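Local coordinates for cobalamin biosynthesis protein CobN (Mycobacterium tuberculosis, PDB 7C6O) that is the large catalytic subunit of cobaltochelatase, the enzyme that inserts cobalt into the corrin ring during cobalamin biosynthesis, at residues A519-P524 against L1022-T1027; R1017-L1022 against T1084-T1089. All coordinates share one frame; numbering follows the deposited sequence. Where two conformers were deposited one is given.

Contact 1: residues A519-P524 against L1022-T1027; sequences AIYHDP and LAQVYT. With GOL (glycerol), chain E.
V1025 pushes one methyl, CG2, against the phenol ring of Y521. CG2 sits 3.7 Å from the centroid of the Y521 ring and only 14° off the ring normal, a CH-pi contact over the middle of the face. The other methyl, CG1, stands anti to the backbone N of V1025 (chi1 170°) and turns to I520, meeting its CG2 at 4.0 Å. I520 and V1025 are both buried, and this is the close-packed side of the contact. It joins the short helix 517-522 to helix 1019-1030, two elements almost 500 residues apart within the CobN/magnesium chelatase family region. The Y521 hydroxyl is hydrogen-bonded to S1015 O, which holds the far end of the ring. Toward solvent the fit is looser and no direct hydrogen bond crosses. Q1024, fully extended, brings its amide to the ring edge, CD lying 3.6 Å from Y521 CD2 with the two planes 72° apart. Its NE2 donates to a water that in turn donates to Y521 O at 2.6 Å, and also to O3 of a glycerol probably carried over from crystallisation. The same glycerol O3 donates to NE2 of the exposed H522 at 3.0 Å.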
loop_
_atom_site.group_PDB
_atom_site.type_symbol
_atom_site.label_atom_id
_atom_site.label_comp_id
_atom_site.label_asym_id
_atom_site.label_seq_id
_atom_site.Cartn_x
_atom_site.Cartn_y
_atom_site.Cartn_z
ATOM N N ALA A 519 11.794 -19.330 -15.812
ATOM C CA ALA A 519 10.752 -18.943 -14.866
ATOM C C ALA A 519 10.187 -17.563 -15.182
ATOM O O ALA A 519 9.041 -17.269 -14.820
ATOM C CB ALA A 519 11.299 -18.980 -13.439
ATOM N N ILE A 520 10.962 -16.705 -15.847
ATOM C CA ILE A 520 10.452 -15.386 -16.208
ATOM C C ILE A 520 9.328 -15.510 -17.228
ATOM O O ILE A 520 8.349 -14.754 -17.190
ATOM C CB ILE A 520 11.593 -14.495 -16.732
ATOM C CG1 ILE A 520 12.697 -14.360 -15.681
ATOM C CG2 ILE A 520 11.056 -13.127 -17.132
ATOM C CD1 ILE A 520 13.913 -13.601 -16.171
ATOM N N TYR A 521 9.444 -16.468 -18.151
ATOM C CA TYR A 521 8.430 -16.640 -19.183
ATOM C C TYR A 521 7.224 -17.442 -18.714
ATOM O O TYR A 521 6.185 -17.410 -19.383
ATOM C CB TYR A 521 9.031 -17.325 -20.416
ATOM C CG TYR A 521 9.852 -16.414 -21.305
ATOM C CD1 TYR A 521 11.181 -16.134 -21.012
ATOM C CD2 TYR A 521 9.298 -15.842 -22.445
ATOM C CE1 TYR A 521 11.935 -15.303 -21.826
ATOM C CE2 TYR A 521 10.044 -15.009 -23.266
ATOM C CZ TYR A 521 11.360 -14.746 -22.953
ATOM O OH TYR A 521 12.105 -13.919 -23.767
ATOM N N HIS A 522 7.324 -18.159 -17.592
ATOM C CA HIS A 522 6.283 -19.129 -17.256
ATOM C C HIS A 522 5.856 -19.164 -15.797
ATOM O O HIS A 522 4.788 -19.717 -15.516
ATOM C CB HIS A 522 6.728 -20.540 -17.656
ATOM C CG HIS A 522 6.969 -20.700 -19.124
ATOM N ND1 HIS A 522 5.953 -20.945 -20.021
ATOM C CD2 HIS A 522 8.110 -20.646 -19.851
ATOM C CE1 HIS A 522 6.457 -21.035 -21.239
ATOM N NE2 HIS A 522 7.764 -20.858 -21.163
ATOM N N ASP A 523 6.624 -18.628 -14.851
ATOM C CA ASP A 523 6.380 -18.867 -13.428
ATOM C C ASP A 523 6.468 -17.575 -12.631
ATOM O O ASP A 523 7.429 -17.356 -11.884
ATOM C CB ASP A 523 7.369 -19.901 -12.886
ATOM C CG ASP A 523 7.380 -21.173 -13.701
ATOM O OD1 ASP A 523 6.364 -21.901 -13.685
ATOM O OD2 ASP A 523 8.399 -21.434 -14.371
ATOM N N PRO A 524 5.462 -16.704 -12.741
ATOM C CA PRO A 524 5.396 -15.569 -11.811
ATOM C C PRO A 524 5.290 -16.008 -10.362
ATOM O O PRO A 524 5.673 -15.239 -9.473
ATOM C CB PRO A 524 4.146 -14.804 -12.268
ATOM C CG PRO A 524 3.328 -15.817 -13.006
ATOM C CD PRO A 524 4.314 -16.733 -13.664
ATOM N N LEU A 1022 8.482 -9.903 -25.300
ATOM C CA LEU A 1022 7.949 -8.934 -24.346
ATOM C C LEU A 1022 6.497 -9.247 -24.010
ATOM O O LEU A 1022 6.110 -9.277 -22.835
ATOM C CB LEU A 1022 8.078 -7.516 -24.908
ATOM C CG LEU A 1022 9.490 -7.017 -25.225
ATOM C CD1 LEU A 1022 9.444 -5.620 -25.847
ATOM C CD2 LEU A 1022 10.363 -7.025 -23.978
ATOM N N ALA A 1023 5.679 -9.496 -25.035
ATOM C CA ALA A 1023 4.264 -9.770 -24.807
ATOM C C ALA A 1023 4.062 -11.085 -24.065
ATOM O O ALA A 1023 3.162 -11.194 -23.224
ATOM C CB ALA A 1023 3.512 -9.789 -26.138
ATOM N N GLN A 1024 4.883 -12.097 -24.366
ATOM C CA GLN A 1024 4.725 -13.389 -23.704
ATOM C C GLN A 1024 4.979 -13.278 -22.206
ATOM O O GLN A 1024 4.241 -13.857 -21.399
ATOM C CB GLN A 1024 5.659 -14.429 -24.328
ATOM C CG GLN A 1024 5.554 -15.799 -23.671
ATOM C CD GLN A 1024 6.429 -16.852 -24.326
ATOM O OE1 GLN A 1024 7.134 -16.579 -25.299
ATOM N NE2 GLN A 1024 6.388 -18.069 -23.790
ATOM N N VAL A 1025 6.017 -12.542 -21.810
ATOM C CA VAL A 1025 6.285 -12.361 -20.386
ATOM C C VAL A 1025 5.184 -11.528 -19.743
ATOM O O VAL A 1025 4.642 -11.892 -18.693
ATOM C CB VAL A 1025 7.675 -11.734 -20.174
ATOM C CG1 VAL A 1025 7.850 -11.307 -18.720
ATOM C CG2 VAL A 1025 8.764 -12.724 -20.574
ATOM N N TYR A 1026 4.833 -10.397 -20.366
ATOM C CA TYR A 1026 3.749 -9.564 -19.849
ATOM C C TYR A 1026 2.470 -10.371 -19.668
ATOM O O TYR A 1026 1.788 -10.251 -18.645
ATOM C CB TYR A 1026 3.516 -8.381 -20.789
ATOM C CG TYR A 1026 2.422 -7.426 -20.360
ATOM C CD1 TYR A 1026 1.094 -7.650 -20.716
ATOM C CD2 TYR A 1026 2.719 -6.289 -19.621
ATOM C CE1 TYR A 1026 0.093 -6.776 -20.333
ATOM C CE2 TYR A 1026 1.725 -5.406 -19.237
ATOM C CZ TYR A 1026 0.414 -5.656 -19.595
ATOM O OH TYR A 1026 -0.578 -4.783 -19.213
ATOM N N THR A 1027 2.143 -11.218 -20.647
ATOM C CA THR A 1027 0.918 -12.006 -20.577
ATOM C C THR A 1027 1.032 -13.141 -19.566
ATOM O O THR A 1027 0.033 -13.514 -18.940
ATOM C CB THR A 1027 0.579 -12.550 -21.966
ATOM O OG1 THR A 1027 0.546 -11.464 -22.902
ATOM C CG2 THR A 1027 -0.774 -13.241 -21.965
HETATM C C1 GOL E . 11.599 -20.519 -22.487
HETATM O O1 GOL E . 12.541 -19.518 -22.246
HETATM C C2 GOL E . 10.389 -19.846 -23.179
HETATM O O2 GOL E . 10.790 -18.905 -24.121
HETATM C C3 GOL E . 9.603 -21.011 -23.822
HETATM O O3 GOL E . 8.316 -20.537 -24.074
HETATM O O HOH W 1 4.630 -18.044 -21.423
#

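Contact 2: residues R1017-L1022 against T1084-T1089; sequences RDDADL and TVRALT
The shortest polar bond here runs from R1086 NE to D1019 OD2, 2.6 Å long with an N-H...O angle of 162°. R1086 NH2 reaches the other oxygen, D1019 OD1, at 2.9 Å, making a side-on, two-nitrogen salt bridge between two helices: D1019 is the first residue of helix 1019-1030, and R1086 lies in the last turn of helix 1072-1089. Both oxygens lie close to the guanidinium plane, at its edge, but the carboxylate is turned, its plane 52° from that of the guanidinium, and each N-H therefore arrives from above the carboxylate. R1086 starts extended and then bends at chi3 (61°), which brings the NE/NH2 edge round to the aspartate. Its remaining nitrogen, NH1, donates to T1156 O of helix 1136-1157, so one arginine ties three helices together. Beside the charged pair the backbones come close, with the small A1087 facing D1019: A1087 CB lies 3.9 Å from D1019 CB. L1022, one turn further along, also points across, though its CD1 only brushes the guanidinium edge. The start of helix 1019-1030 is capped by D1018 at the N-cap position, whose OD1 accepts a 3.3 Å bond from D1021 N. A carboxylate at an N-terminal turn, as on D1018 and D1019, would probably be stabilised by the helix dipole. D1021 reaches back in turn, its OD2 accepting from R1017 N at 2.9 Å through the lone pair directed away from OD1.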
loop_
_atom_site.group_PDB
_atom_site.type_symbol
_atom_site.label_atom_id
_atom_site.label_comp_id
_atom_site.label_asym_id
_atom_site.label_seq_id
_atom_site.Cartn_x
_atom_site.Cartn_y
_atom_site.Cartn_z
ATOM N N ARG A 1017 14.285 -10.964 -27.360
ATOM C CA ARG A 1017 14.735 -10.470 -28.656
ATOM C C ARG A 1017 13.729 -9.535 -29.324
ATOM O O ARG A 1017 14.110 -8.522 -29.918
ATOM C CB ARG A 1017 15.046 -11.654 -29.581
ATOM C CG ARG A 1017 14.889 -11.356 -31.067
ATOM C CD ARG A 1017 15.488 -12.466 -31.912
ATOM N NE ARG A 1017 14.998 -13.783 -31.520
ATOM C CZ ARG A 1017 15.580 -14.928 -31.864
ATOM N NH1 ARG A 1017 15.067 -16.083 -31.463
ATOM N NH2 ARG A 1017 16.680 -14.918 -32.603
ATOM N N ASP A 1018 12.441 -9.864 -29.258
ATOM C CA ASP A 1018 11.468 -9.116 -30.048
ATOM C C ASP A 1018 10.191 -8.885 -29.242
ATOM O O ASP A 1018 10.101 -9.220 -28.056
ATOM C CB ASP A 1018 11.196 -9.844 -31.373
ATOM C CG ASP A 1018 10.743 -11.283 -31.176
ATOM O OD1 ASP A 1018 10.361 -11.660 -30.045
ATOM O OD2 ASP A 1018 10.772 -12.045 -32.164
ATOM N N ASP A 1019 9.196 -8.298 -29.921
ATOM C CA ASP A 1019 7.929 -7.957 -29.284
ATOM C C ASP A 1019 7.195 -9.191 -28.786
ATOM O O ASP A 1019 6.492 -9.124 -27.771
ATOM C CB ASP A 1019 7.038 -7.190 -30.264
ATOM C CG ASP A 1019 7.528 -5.779 -30.525
ATOM O OD1 ASP A 1019 8.472 -5.337 -29.838
ATOM O OD2 ASP A 1019 6.964 -5.110 -31.418
ATOM N N ALA A 1020 7.324 -10.317 -29.493
ATOM C CA ALA A 1020 6.649 -11.537 -29.061
ATOM C C ALA A 1020 7.139 -11.980 -27.689
ATOM O O ALA A 1020 6.357 -12.485 -26.877
ATOM C CB ALA A 1020 6.853 -12.650 -30.089
ATOM N N ASP A 1021 8.434 -11.799 -27.416
ATOM C CA ASP A 1021 8.975 -12.152 -26.107
ATOM C C ASP A 1021 8.456 -11.211 -25.029
ATOM O O ASP A 1021 8.054 -11.654 -23.947
ATOM C CB ASP A 1021 10.501 -12.122 -26.137
ATOM C CG ASP A 1021 11.088 -13.197 -27.020
ATOM O OD1 ASP A 1021 10.483 -14.283 -27.133
ATOM O OD2 ASP A 1021 12.162 -12.952 -27.598
ATOM N N LEU A 1022 8.482 -9.903 -25.300
ATOM C CA LEU A 1022 7.949 -8.934 -24.346
ATOM C C LEU A 1022 6.497 -9.247 -24.010
ATOM O O LEU A 1022 6.110 -9.277 -22.835
ATOM C CB LEU A 1022 8.078 -7.516 -24.908
ATOM C CG LEU A 1022 9.490 -7.017 -25.225
ATOM C CD1 LEU A 1022 9.444 -5.620 -25.847
ATOM C CD2 LEU A 1022 10.363 -7.025 -23.978
ATOM N N THR A 1084 2.746 -5.000 -25.700
ATOM C CA THR A 1084 1.844 -6.131 -25.897
ATOM C C THR A 1084 0.808 -5.828 -26.974
ATOM O O THR A 1084 0.517 -6.682 -27.821
ATOM C CB THR A 1084 1.175 -6.493 -24.571
ATOM O OG1 THR A 1084 2.184 -6.839 -23.615
ATOM C CG2 THR A 1084 0.229 -7.677 -24.746
ATOM N N VAL A 1085 0.258 -4.611 -26.972
ATOM C CA VAL A 1085 -0.657 -4.207 -28.037
ATOM C C VAL A 1085 0.058 -4.212 -29.383
ATOM O O VAL A 1085 -0.494 -4.665 -30.394
ATOM C CB VAL A 1085 -1.268 -2.828 -27.726
ATOM C CG1 VAL A 1085 -2.134 -2.344 -28.887
ATOM C CG2 VAL A 1085 -2.080 -2.880 -26.436
ATOM N N ARG A 1086 1.297 -3.711 -29.420
ATOM C CA ARG A 1086 2.051 -3.712 -30.669
ATOM C C ARG A 1086 2.299 -5.134 -31.156
ATOM O O ARG A 1086 2.169 -5.419 -32.352
ATOM C CB ARG A 1086 3.375 -2.966 -30.497
ATOM C CG ARG A 1086 4.162 -2.806 -31.797
ATOM C CD ARG A 1086 5.455 -2.012 -31.616
ATOM N NE ARG A 1086 6.366 -2.657 -30.675
ATOM C CZ ARG A 1086 6.681 -2.160 -29.484
ATOM N NH1 ARG A 1086 6.170 -1.001 -29.094
ATOM N NH2 ARG A 1086 7.514 -2.819 -28.687
ATOM N N ALA A 1087 2.647 -6.042 -30.242
ATOM C CA ALA A 1087 2.861 -7.434 -30.626
ATOM C C ALA A 1087 1.594 -8.047 -31.208
ATOM O O ALA A 1087 1.649 -8.780 -32.204
ATOM C CB ALA A 1087 3.341 -8.244 -29.423
ATOM N N LEU A 1088 0.441 -7.747 -30.609
ATOM C CA LEU A 1088 -0.806 -8.363 -31.049
ATOM C C LEU A 1088 -1.267 -7.806 -32.390
ATOM O O LEU A 1088 -1.764 -8.556 -33.239
ATOM C CB LEU A 1088 -1.888 -8.164 -29.987
ATOM C CG LEU A 1088 -1.734 -8.977 -28.702
ATOM C CD1 LEU A 1088 -2.658 -8.448 -27.621
ATOM C CD2 LEU A 1088 -2.009 -10.452 -28.970
ATOM N N THR A 1089 -1.113 -6.496 -32.605
ATOM C CA THR A 1089 -1.680 -5.837 -33.772
ATOM C C THR A 1089 -0.658 -5.440 -34.825
ATOM O O THR A 1089 -1.051 -5.163 -35.961
ATOM C CB THR A 1089 -2.451 -4.574 -33.356
ATOM O OG1 THR A 1089 -1.522 -3.569 -32.929
ATOM C CG2 THR A 1089 -3.411 -4.882 -32.216
#

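In the fold
Contacts 1 and 2 lie about 12 Å apart, centre to centre, and both use helix 1019-1030, sharing L1022. Contact 2 takes its start and contact 1 the turn that follows, so this helix sits between helix 517-522 and helix 1072-1089. Along the chain the segments alternate, in the order 519-524, 1017-1022, 1022-1027, 1084-1089. Contact 1 is therefore the long-range join, with about 500 residues between its segments, whereas contact 2 closes a span of about 60 residues nearer the surface. Between them, the Y521 hydroxyl packs on D1021 CB, and A1023 and Y1026 continue the interface with A1087 and T1084, so the two contacts touch directly.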